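Local coordinates for protein myosin-4 (Saccharomyces cerevisiae, PDB 3MMI) that carries specific mRNAs, among them ASH1 mRNA, toward the yeast bud as a type V myosin motor recruited through its partner SHE3, at residues H163-I168 and K221-M226; W156-M161 and A349-A354; E169-V174 and T233-L238; N249-V254 and Q270-V275; E96-G101 and F192-E197. All coordinates share one frame; numbering follows the deposited sequence.

Contact 1 (H163-I168 and K221-M226); sequences HASAHI and KYLNVM
Ser165 reaches into a notch made by Met226, Tyr222 and Leu223, where two helices of the all-helical globular tail, the dilute domain of a type V myosin, pass each other. The segments 163-168 and 221-226 belong to the long helices 132-168 and 209-234; their local axes are inclined at 67° and come no closer than 11.8 Å, so the helices touch through a few side chains rather than along a shared face. Ser165, which is buried, gives up most of the surface lost here. Its hydroxyl lies beside the backbone N (chi1 -55°), the rotation that lets OG bond back to the carbonyl oxygen of Met161 one turn earlier in the same helix. With its polar need met inside its own helix, the serine can present CB and OG to apolar neighbours, and no hydrogen bond crosses the contact. Met226 has its CG anti to the backbone N and then bends twice along the chain, which brings SD alongside Ser165, 3.7 Å from its CB. The ring of Tyr222 approaches obliquely with CE2, and the same side chain also packs on Val158, Met161 and Lys162 of the serine's own helix. Leu223 and Met226 both lean on Ile170 as well, just past the end of helix 132-168. Three atoms of the facing helix approach the serine hydroxyl: Ser165 OG stands 3.6 Å from Met226 SD, 3.7 Å from Tyr222 CE2 and 3.8 Å from Leu223 CD2.

Contact 2 (W156-M161 and A349-A354); sequences WLVKFM and AQFDSA
Leu157 lays its CD2 methyl over one face of the Phe351 ring, a CH-pi contact in which the carbon stands 4.0 Å from the ring centroid and 22° off the ring normal. Leu157 CD2 sits toward the rim, 3.7 Å from Phe351 CZ. At the ring edge, near its plane, Val158 brings up CG1, 3.8 Å from Phe351 CE2, so two consecutive residues of helix 132-168 hold the far end of the ring from different directions. Phe351 reaches them because its CG lies beside the backbone N (chi1 -43°), with the ring directed at the helix. Asp218 of helix 209-234 and Ser154 also touch this ring. The packing thins toward Ala349, whose CB meets the same Val158 CG1 at 4.1 Å. On the solvent side, Gln350 directs its CB away from the helix and is exposed, as is Asp352. Here the chain is fastened by hydrogen bonds instead: Asp352 O accepts from Lys214 NZ, and Ala354 N donates to Asp150 OD1. This is an extended C-terminal segment laid across a helical bundle, with Ala349 and Phe351, alternate residues, directed at the helix, in the globular tail of a type V myosin.

Contact 3 (E169-V174 and T233-L238); sequences EIFDMV and TKCPAL
Phe171, on the short helix 170-174, sends its ring across to the C-terminal part of helix 209-234 and the chain that follows, and meets two consecutive residues there. Thr233 precedes them and keeps its hydroxyl within its own helix, bonded to Asn229 O. Lys234 comes next and touches the ring twice. Its CB lies 3.8 Å from Phe171 CE1, and the chain, bent at chi2 and chi4, then curls so that NZ returns over one face of the ring. The ammonium nitrogen is 4.3 Å from the ring centroid and 16° off its normal, a cation-pi contact displaced toward CG, the ring atom that joins the side chain. Cys235 follows at the edge: SG lies near the ring plane, 3.8 Å from Phe171 CE1, in a sulfur-aromatic contact; the Cys235 side chain also touches Tyr242 of helix 240-257. Lys234 is exposed while Cys235 is buried, and the partly exposed ring meets both. Past Pro236 the chain moves away, and Leu238 makes backbone hydrogen bonds with Lys309 and Lys311. The ring itself gets its reach from CG standing anti to the backbone N (chi1 179°). Two residues before Phe171, Glu169, with positive phi, is the C-prime residue of a Schellman motif that closes helix 132-168 and, as N-cap, starts helix 170-174: a Schellman-ended helix followed directly by a short helix in the dilute domain.

Contact 4 (N249-V254 and Q270-V275); sequences NIERLV and QIIQAV
Ile250 overlaps both Ile271 and Ile272, meeting them with its CD1 and CG2 methyl groups. Its CG1 lies beside the backbone N (chi1 -76°) and the chain then runs extended, which carries CD1 across the gap while CG2 stays nearer the helix. Ile250 CD1 settles on Ile271, 3.9 Å from CG1 of that residue, and is equally near Ile272 CD1. Ile250 CG2 makes the shortest approach, 3.7 Å to the same Ile272 CD1, so that one methyl of Ile272 faces both branches of Ile250. Ile272 places it there by folding back at its second torsion (chi2 -61°), although its CB does not point straight at the facing helix. Ile271, by contrast, does direct its CB across.

Helices 240-257 and 269-279 are nearly antiparallel here, with an angle of 154° between their directions, and belong to the DIL region of the tail. Their local axes come no closer than 12.0 Å, a spacing bridged by isoleucine side chains. Other helices surround the pair: Leu227 of helix 209-234 packs on Ile271, and Val246, one turn before Ile250, packs on Val275. Toward solvent, Glu251 brings OE1 to 4.3 Å from Ile272 CD1; the same oxygen lies close to Asp247, a like charge, which would probably raise the affinity of one of the two carboxylates for a proton. No hydrogen bond or salt bridge spans the segments, and the chemistry therefore implies that they are joined mainly by apolar side-chain packing.

Contact 5 (E96-G101 and F192-E197); sequences ETMLGG and FTFLNE
With CG anti to the backbone N (chi1 -166°) and chi2 also extended, Met98 stretches from helix 97-108 toward helix 185-204 before turning at chi3, which brings its terminal methyl to the backbone of Glu197. There Met98 CE lies 3.7 Å from Glu197 O, a van der Waals contact. The sulfur lies beside Phe194, whose CG is anti to the backbone N (chi1 167°), turning the ring toward the methionine. Met98 SD is 5.2 Å from the ring centroid and 47° off the normal, an oblique Met-aromatic contact whose nearest ring atom is Phe194 CE1 at 4.4 Å. One flexible side chain thus spans a wide gap: the nearest CA atoms, those of Met98 and Glu197, are 10.1 Å apart. The contact is at the surface, and Glu197 is exposed, its carboxylate beyond the methionine's touch. Helix 132-168 closes the inner side, with Phe160 packed on Met98 and with Ala164 and Ile168 packed on Phe194. Val201, a turn further along helix 185-204, also receives Met98, and Thr97 O accepts a bond from Trp156 NE1, tying the start of helix 97-108 to helix 132-168.

In the fold
Helix 132-168 and its continuation 170-174 run through much of this set: contacts 1 and 2 use the former directly, contact 3 starts on the latter, and contact 5 packs against the former. The centre of contact 2 lies about 2 Å from the centre of the chain; joining segments whose nearest ends are 188 residues apart, it encloses contacts 1, 3 and 4 along the sequence. Contact 1 is about 11 to 13 Å, centre to centre, from each of the others and touches them all. The centres of contacts 3 and 5 are about 24 Å apart, without touching. Contact 4, within the DIL region, joins contact 1 through Asn224. These contacts thus link helices of this part of the globular tail, with the C-terminal segment laid on helix 132-168.

Contact 1 (H163-I168 and K221-M226)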
# COMPACT_ATOMS: atom_id res chain seq x y z
N HIS A 163 9.77 -7.23 1.13
CA HIS A 163 11.22 -7.23 1.03
C HIS A 163 11.86 -6.19 1.94
O HIS A 163 12.80 -6.49 2.68
CB HIS A 163 11.66 -7.00 -0.42
N ALA A 164 11.34 -4.97 1.89
CA ALA A 164 11.91 -3.88 2.70
C ALA A 164 11.77 -4.14 4.19
O ALA A 164 12.66 -3.71 4.95
CB ALA A 164 11.26 -2.53 2.38
N SER A 165 10.66 -4.75 4.64
CA SER A 165 10.50 -5.07 6.05
C SER A 165 11.44 -6.10 6.53
O SER A 165 11.77 -6.06 7.70
CB SER A 165 9.15 -5.69 6.42
OG SER A 165 8.15 -4.87 6.01
N ALA A 166 11.83 -7.06 5.68
CA ALA A 166 12.87 -8.07 6.09
C ALA A 166 14.22 -7.38 6.23
O ALA A 166 14.88 -7.44 7.25
CB ALA A 166 12.97 -9.21 5.06
N HIS A 167 14.57 -6.64 5.19
CA HIS A 167 15.84 -5.99 5.10
C HIS A 167 16.02 -5.00 6.25
O HIS A 167 17.12 -4.85 6.84
CB HIS A 167 15.94 -5.27 3.77
CG HIS A 167 17.01 -4.24 3.75
ND1 HIS A 167 16.73 -2.89 3.53
CD2 HIS A 167 18.36 -4.32 3.95
CE1 HIS A 167 17.85 -2.18 3.63
NE2 HIS A 167 18.86 -3.03 3.89
N ILE A 168 14.95 -4.33 6.62
CA ILE A 168 15.12 -3.34 7.63
C ILE A 168 14.79 -3.99 8.97
O ILE A 168 15.09 -3.41 10.02
CB ILE A 168 14.16 -2.21 7.39
CG1 ILE A 168 14.59 -1.43 6.16
CG2 ILE A 168 14.05 -1.36 8.51
CD1 ILE A 168 13.53 -0.50 5.81
N LYS A 221 0.33 1.76 6.23
CA LYS A 221 -0.81 0.84 6.30
C LYS A 221 -0.23 -0.53 6.20
O LYS A 221 -0.67 -1.44 6.92
CB LYS A 221 -1.87 1.08 5.23
CG LYS A 221 -2.74 2.33 5.48
CD LYS A 221 -3.82 2.47 4.37
N TYR A 222 0.79 -0.71 5.37
CA TYR A 222 1.36 -2.01 5.32
C TYR A 222 2.01 -2.44 6.64
O TYR A 222 1.97 -3.61 7.00
CB TYR A 222 2.39 -2.11 4.20
CG TYR A 222 2.98 -3.49 4.12
CD1 TYR A 222 2.47 -4.43 3.25
CD2 TYR A 222 4.05 -3.86 4.93
CE1 TYR A 222 3.03 -5.70 3.14
CE2 TYR A 222 4.62 -5.13 4.90
CZ TYR A 222 4.11 -6.06 3.98
OH TYR A 222 4.63 -7.32 3.88
N LEU A 223 2.68 -1.52 7.33
CA LEU A 223 3.43 -1.93 8.54
C LEU A 223 2.45 -2.16 9.70
O LEU A 223 2.68 -3.01 10.53
CB LEU A 223 4.56 -0.91 8.94
CG LEU A 223 5.75 -0.80 7.92
CD1 LEU A 223 6.54 0.54 8.13
CD2 LEU A 223 6.76 -1.92 8.01
N ASN A 224 1.34 -1.45 9.72
CA ASN A 224 0.16 -1.80 10.59
C ASN A 224 -0.20 -3.32 10.54
O ASN A 224 -0.15 -4.00 11.59
CB ASN A 224 -1.04 -0.92 10.16
CG ASN A 224 -2.28 -1.14 10.99
OD1 ASN A 224 -2.23 -0.98 12.24
ND2 ASN A 224 -3.33 -1.60 10.37
N VAL A 225 -0.38 -3.87 9.32
CA VAL A 225 -0.74 -5.31 9.04
C VAL A 225 0.33 -6.21 9.56
O VAL A 225 0.12 -7.05 10.41
CB VAL A 225 -0.91 -5.46 7.49
CG1 VAL A 225 -1.01 -6.97 7.14
CG2 VAL A 225 -2.14 -4.68 7.09
N MET A 226 1.56 -5.92 9.15
CA MET A 226 2.72 -6.80 9.51
C MET A 226 2.98 -6.77 11.00
O MET A 226 3.26 -7.77 11.68
CB MET A 226 3.92 -6.28 8.78
CG MET A 226 5.13 -7.10 8.99
SD MET A 226 6.56 -6.05 8.99
CE MET A 226 7.02 -6.21 10.70

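Contact 2 (W156-M161 and A349-A354)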
# COMPACT_ATOMS: atom_id res chain seq x y z
N TRP A 156 2.45 -4.33 -6.36
CA TRP A 156 3.87 -3.94 -6.25
C TRP A 156 4.23 -3.52 -4.77
O TRP A 156 5.23 -3.96 -4.18
CB TRP A 156 4.29 -2.88 -7.29
CG TRP A 156 5.59 -2.18 -6.91
CD1 TRP A 156 6.87 -2.58 -7.21
CD2 TRP A 156 5.73 -0.99 -6.11
NE1 TRP A 156 7.81 -1.68 -6.67
CE2 TRP A 156 7.13 -0.72 -5.98
CE3 TRP A 156 4.82 -0.12 -5.51
CZ2 TRP A 156 7.63 0.42 -5.27
CZ3 TRP A 156 5.31 1.00 -4.79
CH2 TRP A 156 6.70 1.24 -4.66
N LEU A 157 3.40 -2.69 -4.19
CA LEU A 157 3.67 -2.16 -2.87
C LEU A 157 3.80 -3.26 -1.83
O LEU A 157 4.71 -3.22 -0.98
CB LEU A 157 2.64 -1.12 -2.41
CG LEU A 157 2.97 -0.34 -1.10
CD1 LEU A 157 4.32 0.32 -1.10
CD2 LEU A 157 1.98 0.65 -0.72
N VAL A 158 2.92 -4.25 -1.87
CA VAL A 158 3.05 -5.31 -0.85
C VAL A 158 4.30 -6.07 -1.13
O VAL A 158 5.04 -6.42 -0.21
CB VAL A 158 1.79 -6.28 -0.73
CG1 VAL A 158 0.50 -5.45 -0.66
CG2 VAL A 158 1.76 -7.23 -1.95
N LYS A 159 4.55 -6.38 -2.39
CA LYS A 159 5.80 -7.13 -2.69
C LYS A 159 7.01 -6.29 -2.29
O LYS A 159 7.98 -6.75 -1.60
CB LYS A 159 5.89 -7.47 -4.15
CG LYS A 159 7.17 -8.19 -4.51
CD LYS A 159 7.16 -8.59 -6.01
CE LYS A 159 8.62 -8.81 -6.59
NZ LYS A 159 8.88 -8.17 -7.98
N PHE A 160 6.96 -5.02 -2.66
CA PHE A 160 8.03 -4.12 -2.24
C PHE A 160 8.17 -4.10 -0.72
O PHE A 160 9.27 -4.37 -0.18
CB PHE A 160 7.83 -2.72 -2.75
CG PHE A 160 8.79 -1.77 -2.21
CD1 PHE A 160 10.15 -2.01 -2.33
CD2 PHE A 160 8.37 -0.64 -1.57
CE1 PHE A 160 11.11 -1.13 -1.82
CE2 PHE A 160 9.35 0.29 -1.03
CZ PHE A 160 10.70 0.02 -1.17
N MET A 161 7.08 -3.84 -0.01
CA MET A 161 7.14 -3.81 1.47
C MET A 161 7.45 -5.10 2.23
O MET A 161 8.04 -5.04 3.34
CB MET A 161 5.83 -3.20 2.05
CG MET A 161 5.83 -1.66 1.94
SD MET A 161 7.36 -0.99 2.65
CE MET A 161 7.57 0.48 1.80
N ALA A 349 -3.24 -6.34 3.76
CA ALA A 349 -2.99 -4.99 3.35
C ALA A 349 -3.98 -4.58 2.26
O ALA A 349 -4.16 -5.32 1.28
CB ALA A 349 -1.59 -4.93 2.83
N GLN A 350 -4.60 -3.43 2.43
CA GLN A 350 -5.53 -2.95 1.44
C GLN A 350 -5.37 -1.45 1.34
O GLN A 350 -5.29 -0.79 2.36
CB GLN A 350 -6.98 -3.32 1.84
CG GLN A 350 -7.24 -4.84 2.19
CD GLN A 350 -7.51 -5.74 0.94
OE1 GLN A 350 -7.55 -5.25 -0.21
NE2 GLN A 350 -7.73 -7.04 1.17
N PHE A 351 -5.35 -0.89 0.13
CA PHE A 351 -5.10 0.53 0.02
C PHE A 351 -6.25 1.16 -0.72
O PHE A 351 -6.83 0.54 -1.56
CB PHE A 351 -3.75 0.79 -0.71
CG PHE A 351 -2.61 -0.13 -0.26
CD1 PHE A 351 -2.05 0.02 1.00
CD2 PHE A 351 -2.08 -1.11 -1.09
CE1 PHE A 351 -0.99 -0.84 1.43
CE2 PHE A 351 -1.01 -1.91 -0.69
CZ PHE A 351 -0.45 -1.79 0.57
N ASP A 352 -6.54 2.41 -0.47
CA ASP A 352 -7.48 3.12 -1.25
C ASP A 352 -7.07 3.25 -2.74
O ASP A 352 -5.89 3.09 -3.07
CB ASP A 352 -7.76 4.48 -0.61
CG ASP A 352 -8.34 4.36 0.77
OD1 ASP A 352 -8.69 3.25 1.22
OD2 ASP A 352 -8.46 5.39 1.44
N SER A 353 -8.06 3.46 -3.63
CA SER A 353 -7.80 3.80 -4.98
C SER A 353 -7.01 5.10 -5.02
O SER A 353 -7.23 5.97 -4.21
CB SER A 353 -9.13 3.99 -5.76
OG SER A 353 -8.82 4.13 -7.17
N ALA A 354 -6.13 5.23 -6.02
CA ALA A 354 -5.39 6.48 -6.29
C ALA A 354 -6.29 7.56 -6.90
O ALA A 354 -5.82 8.69 -7.15
CB ALA A 354 -4.28 6.18 -7.20

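Contact 3 (E169-V174 and T233-L238)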
# COMPACT_ATOMS: atom_id res chain seq x y z
N GLU A 169 14.24 -5.19 8.99
CA GLU A 169 14.11 -5.90 10.27
C GLU A 169 13.06 -5.26 11.24
O GLU A 169 13.25 -5.16 12.49
CB GLU A 169 15.49 -5.99 10.99
CG GLU A 169 16.61 -6.67 10.14
CD GLU A 169 17.95 -6.72 10.86
OE1 GLU A 169 18.37 -7.77 11.24
OE2 GLU A 169 18.60 -5.69 11.06
N ILE A 170 11.95 -4.82 10.66
CA ILE A 170 10.94 -4.12 11.42
C ILE A 170 10.49 -4.85 12.68
O ILE A 170 10.36 -4.23 13.74
CB ILE A 170 9.73 -3.66 10.56
CG1 ILE A 170 9.93 -2.18 10.11
CG2 ILE A 170 8.51 -3.44 11.43
CD1 ILE A 170 10.35 -1.99 8.73
N PHE A 171 10.35 -6.15 12.60
CA PHE A 171 10.05 -6.94 13.74
C PHE A 171 11.01 -6.78 14.93
O PHE A 171 10.58 -6.49 16.06
CB PHE A 171 9.86 -8.44 13.38
CG PHE A 171 9.56 -9.27 14.60
CD1 PHE A 171 8.26 -9.34 15.10
CD2 PHE A 171 10.58 -9.84 15.34
CE1 PHE A 171 7.96 -10.07 16.33
CE2 PHE A 171 10.32 -10.53 16.56
CZ PHE A 171 9.02 -10.70 17.04
N ASP A 172 12.31 -7.01 14.71
CA ASP A 172 13.33 -6.90 15.76
C ASP A 172 13.51 -5.54 16.27
O ASP A 172 13.89 -5.39 17.40
CB ASP A 172 14.73 -7.39 15.33
CG ASP A 172 14.84 -8.90 15.30
OD1 ASP A 172 14.14 -9.55 16.09
OD2 ASP A 172 15.62 -9.45 14.46
N MET A 173 13.22 -4.56 15.45
CA MET A 173 13.31 -3.14 15.84
C MET A 173 12.16 -2.77 16.77
O MET A 173 12.32 -1.97 17.64
CB MET A 173 13.24 -2.32 14.52
CG MET A 173 13.95 -1.02 14.51
SD MET A 173 13.75 -0.11 13.02
CE MET A 173 13.04 -1.28 11.86
N VAL A 174 10.96 -3.34 16.55
CA VAL A 174 9.75 -2.74 17.13
C VAL A 174 9.16 -3.64 18.14
O VAL A 174 8.84 -3.15 19.23
CB VAL A 174 8.65 -2.37 16.07
CG1 VAL A 174 7.33 -1.99 16.78
CG2 VAL A 174 9.12 -1.37 15.10
N THR A 233 1.26 -13.56 16.24
CA THR A 233 1.76 -14.91 15.84
C THR A 233 3.13 -15.15 16.48
O THR A 233 3.45 -16.25 16.93
CB THR A 233 1.88 -15.12 14.34
OG1 THR A 233 2.59 -13.99 13.75
CG2 THR A 233 0.57 -15.11 13.83
N LYS A 234 3.92 -14.10 16.59
CA LYS A 234 5.34 -14.20 16.92
C LYS A 234 5.75 -13.77 18.34
O LYS A 234 6.87 -14.04 18.78
CB LYS A 234 6.16 -13.41 15.94
CG LYS A 234 6.48 -14.11 14.67
CD LYS A 234 6.40 -13.17 13.54
CE LYS A 234 7.35 -13.54 12.41
NZ LYS A 234 8.58 -12.81 12.73
N CYS A 235 4.85 -13.18 19.11
CA CYS A 235 5.26 -12.62 20.38
C CYS A 235 4.63 -13.42 21.48
O CYS A 235 3.39 -13.34 21.77
CB CYS A 235 4.92 -11.13 20.57
SG CYS A 235 5.64 -10.04 19.31
N PRO A 236 5.49 -14.16 22.19
CA PRO A 236 5.06 -15.23 23.04
C PRO A 236 4.14 -14.67 24.17
O PRO A 236 2.93 -15.08 24.26
CB PRO A 236 6.40 -15.81 23.55
CG PRO A 236 7.37 -14.64 23.55
CD PRO A 236 6.90 -13.77 22.38
N ALA A 237 4.64 -13.77 25.01
CA ALA A 237 3.86 -13.31 26.16
C ALA A 237 3.80 -11.79 26.16
O ALA A 237 4.69 -11.09 25.63
CB ALA A 237 4.45 -13.78 27.46
N LEU A 238 2.75 -11.24 26.72
CA LEU A 238 2.52 -9.85 26.56
C LEU A 238 2.09 -9.33 27.90
O LEU A 238 1.41 -10.02 28.66
CB LEU A 238 1.45 -9.56 25.50
CG LEU A 238 1.67 -10.01 24.06
CD1 LEU A 238 0.50 -9.63 23.25
CD2 LEU A 238 2.95 -9.51 23.46

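Contact 4 (N249-V254 and Q270-V275)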
# COMPACT_ATOMS: atom_id res chain seq x y z
N ASN A 249 8.51 2.45 20.52
CA ASN A 249 9.24 2.11 19.29
C ASN A 249 8.43 2.64 18.17
O ASN A 249 9.00 3.13 17.13
CB ASN A 249 9.51 0.61 19.13
CG ASN A 249 10.49 0.09 20.15
OD1 ASN A 249 10.56 -1.12 20.47
ND2 ASN A 249 11.34 0.95 20.59
N ILE A 250 7.10 2.57 18.32
CA ILE A 250 6.23 3.00 17.24
C ILE A 250 6.40 4.51 17.02
O ILE A 250 6.54 5.05 15.93
CB ILE A 250 4.72 2.61 17.51
CG1 ILE A 250 4.50 1.08 17.26
CG2 ILE A 250 3.81 3.40 16.63
CD1 ILE A 250 3.15 0.66 17.62
N GLU A 251 6.35 5.20 18.13
CA GLU A 251 6.54 6.69 18.11
C GLU A 251 7.90 7.08 17.54
O GLU A 251 7.98 7.97 16.76
CB GLU A 251 6.34 7.39 19.47
CG GLU A 251 5.01 7.17 20.26
CD GLU A 251 3.72 6.72 19.45
OE1 GLU A 251 3.19 5.57 19.72
OE2 GLU A 251 3.24 7.49 18.55
N ARG A 252 8.94 6.31 17.79
CA ARG A 252 10.17 6.46 17.10
C ARG A 252 10.04 6.25 15.61
O ARG A 252 10.52 7.08 14.86
CB ARG A 252 11.18 5.44 17.66
CG ARG A 252 12.46 6.06 17.91
CD ARG A 252 13.50 5.04 18.38
NE ARG A 252 14.83 5.47 17.97
CZ ARG A 252 15.97 4.89 18.39
NH1 ARG A 252 15.97 3.88 19.28
NH2 ARG A 252 17.10 5.38 17.98
N LEU A 253 9.47 5.12 15.18
CA LEU A 253 9.18 4.86 13.74
C LEU A 253 8.39 6.00 13.10
O LEU A 253 8.68 6.44 11.97
CB LEU A 253 8.41 3.56 13.61
CG LEU A 253 8.12 3.12 12.19
CD1 LEU A 253 8.20 1.56 12.13
CD2 LEU A 253 6.81 3.71 11.76
N VAL A 254 7.38 6.49 13.82
CA VAL A 254 6.45 7.47 13.26
C VAL A 254 7.06 8.95 13.16
O VAL A 254 6.63 9.73 12.35
CB VAL A 254 5.16 7.49 14.10
CG1 VAL A 254 4.63 8.84 14.31
CG2 VAL A 254 4.16 6.61 13.45
N GLN A 270 -4.60 -0.43 14.10
CA GLN A 270 -4.76 -1.75 14.72
C GLN A 270 -3.65 -2.00 15.65
O GLN A 270 -3.88 -2.42 16.78
CB GLN A 270 -4.91 -2.82 13.66
CG GLN A 270 -6.37 -2.98 13.26
CD GLN A 270 -6.83 -1.95 12.30
OE1 GLN A 270 -6.10 -1.65 11.36
NE2 GLN A 270 -8.08 -1.44 12.47
N ILE A 271 -2.41 -1.67 15.22
CA ILE A 271 -1.29 -2.08 16.05
C ILE A 271 -1.22 -1.11 17.22
O ILE A 271 -0.94 -1.49 18.33
CB ILE A 271 0.13 -2.16 15.34
CG1 ILE A 271 1.16 -2.44 16.39
CG2 ILE A 271 0.59 -0.79 14.72
CD1 ILE A 271 1.08 -3.88 17.00
N ILE A 272 -1.56 0.18 17.00
CA ILE A 272 -1.65 1.13 18.09
C ILE A 272 -2.74 0.76 19.14
O ILE A 272 -2.45 0.71 20.34
CB ILE A 272 -1.96 2.62 17.64
CG1 ILE A 272 -0.85 3.30 16.77
CG2 ILE A 272 -2.36 3.54 18.82
CD1 ILE A 272 0.25 3.32 17.52
N GLN A 273 -3.94 0.39 18.73
CA GLN A 273 -4.93 -0.08 19.69
C GLN A 273 -4.55 -1.34 20.46
O GLN A 273 -4.86 -1.44 21.59
CB GLN A 273 -6.30 -0.25 19.08
CG GLN A 273 -6.83 0.92 18.35
CD GLN A 273 -7.60 1.84 19.18
OE1 GLN A 273 -7.32 2.06 20.35
NE2 GLN A 273 -8.60 2.40 18.59
N ALA A 274 -3.82 -2.26 19.80
CA ALA A 274 -3.45 -3.61 20.41
C ALA A 274 -2.50 -3.28 21.55
O ALA A 274 -2.62 -3.78 22.64
CB ALA A 274 -2.72 -4.46 19.34
N VAL A 275 -1.52 -2.41 21.30
CA VAL A 275 -0.61 -2.19 22.41
C VAL A 275 -1.21 -1.24 23.45
O VAL A 275 -0.84 -1.29 24.66
CB VAL A 275 0.83 -1.72 21.96
CG1 VAL A 275 1.45 -2.77 20.98
CG2 VAL A 275 0.82 -0.32 21.36

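Contact 5 (E96-G101 and F192-E197)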
# COMPACT_ATOMS: atom_id res chain seq x y z
N GLU A 96 15.57 -4.97 -7.90
CA GLU A 96 15.17 -3.98 -8.87
C GLU A 96 13.79 -3.44 -8.54
O GLU A 96 13.35 -2.50 -9.13
CB GLU A 96 15.18 -4.58 -10.27
CD GLU A 96 16.79 -4.83 -12.26
OE1 GLU A 96 17.89 -5.30 -11.98
OE2 GLU A 96 16.21 -5.08 -13.32
N THR A 97 13.14 -4.06 -7.58
CA THR A 97 11.74 -3.79 -7.27
C THR A 97 11.38 -2.36 -6.85
O THR A 97 10.36 -1.85 -7.25
CB THR A 97 11.23 -4.74 -6.21
OG1 THR A 97 11.36 -6.07 -6.68
CG2 THR A 97 9.82 -4.50 -5.92
N MET A 98 12.24 -1.74 -6.04
CA MET A 98 12.08 -0.37 -5.63
C MET A 98 12.14 0.57 -6.80
O MET A 98 11.18 1.25 -7.08
CB MET A 98 13.10 0.04 -4.58
CG MET A 98 12.74 1.32 -3.91
SD MET A 98 13.60 1.80 -2.43
CE MET A 98 14.55 3.10 -3.07
N LEU A 99 13.28 0.60 -7.48
CA LEU A 99 13.48 1.54 -8.58
C LEU A 99 12.50 1.28 -9.70
O LEU A 99 11.85 2.21 -10.19
CB LEU A 99 14.89 1.41 -9.17
CG LEU A 99 16.03 2.01 -8.35
CD1 LEU A 99 17.32 1.96 -9.18
CD2 LEU A 99 15.68 3.43 -8.05
N GLY A 100 12.43 0.02 -10.11
CA GLY A 100 11.59 -0.36 -11.21
C GLY A 100 10.11 -0.10 -10.97
O GLY A 100 9.44 0.47 -11.84
N GLY A 101 9.61 -0.54 -9.82
CA GLY A 101 8.24 -0.28 -9.38
C GLY A 101 7.90 1.21 -9.47
O GLY A 101 6.93 1.64 -10.16
N PHE A 192 15.68 4.81 9.04
CA PHE A 192 15.65 6.23 8.60
C PHE A 192 16.39 6.52 7.29
O PHE A 192 15.90 7.27 6.43
CB PHE A 192 16.15 7.14 9.69
CG PHE A 192 15.28 7.13 10.91
CD1 PHE A 192 13.91 6.84 10.83
CD2 PHE A 192 15.83 7.37 12.17
CE1 PHE A 192 13.08 6.85 11.98
CE2 PHE A 192 14.97 7.36 13.33
CZ PHE A 192 13.56 7.08 13.17
N THR A 193 17.48 5.79 7.09
CA THR A 193 18.20 5.85 5.85
C THR A 193 17.41 5.25 4.71
O THR A 193 17.39 5.82 3.58
CB THR A 193 19.61 5.21 6.00
OG1 THR A 193 20.34 6.03 6.91
CG2 THR A 193 20.32 5.18 4.69
N PHE A 194 16.76 4.13 5.00
CA PHE A 194 15.94 3.48 3.98
C PHE A 194 14.78 4.38 3.50
O PHE A 194 14.49 4.45 2.31
CB PHE A 194 15.39 2.14 4.46
CG PHE A 194 14.28 1.61 3.56
CD1 PHE A 194 14.57 0.83 2.51
CD2 PHE A 194 12.93 1.95 3.78
CE1 PHE A 194 13.60 0.32 1.69
CE2 PHE A 194 11.90 1.46 2.95
CZ PHE A 194 12.25 0.65 1.88
N LEU A 195 14.12 5.05 4.42
CA LEU A 195 13.01 5.92 4.12
C LEU A 195 13.48 7.20 3.44
O LEU A 195 12.76 7.71 2.57
CB LEU A 195 12.25 6.35 5.39
CG LEU A 195 11.48 5.17 6.04
CD1 LEU A 195 10.84 5.54 7.36
CD2 LEU A 195 10.44 4.54 5.03
N ASN A 196 14.67 7.71 3.86
CA ASN A 196 15.27 8.86 3.09
C ASN A 196 15.62 8.45 1.65
O ASN A 196 15.45 9.20 0.75
CB ASN A 196 16.57 9.44 3.76
CG ASN A 196 16.31 10.10 5.11
OD1 ASN A 196 17.10 9.95 6.06
ND2 ASN A 196 15.20 10.76 5.23
N GLU A 197 16.03 7.21 1.48
CA GLU A 197 16.38 6.72 0.17
C GLU A 197 15.15 6.38 -0.65
O GLU A 197 15.13 6.56 -1.86
CB GLU A 197 17.38 5.55 0.28
CG GLU A 197 18.78 6.05 0.73
CD GLU A 197 19.81 4.95 0.99
OE1 GLU A 197 19.54 3.76 0.68
OE2 GLU A 197 20.87 5.26 1.51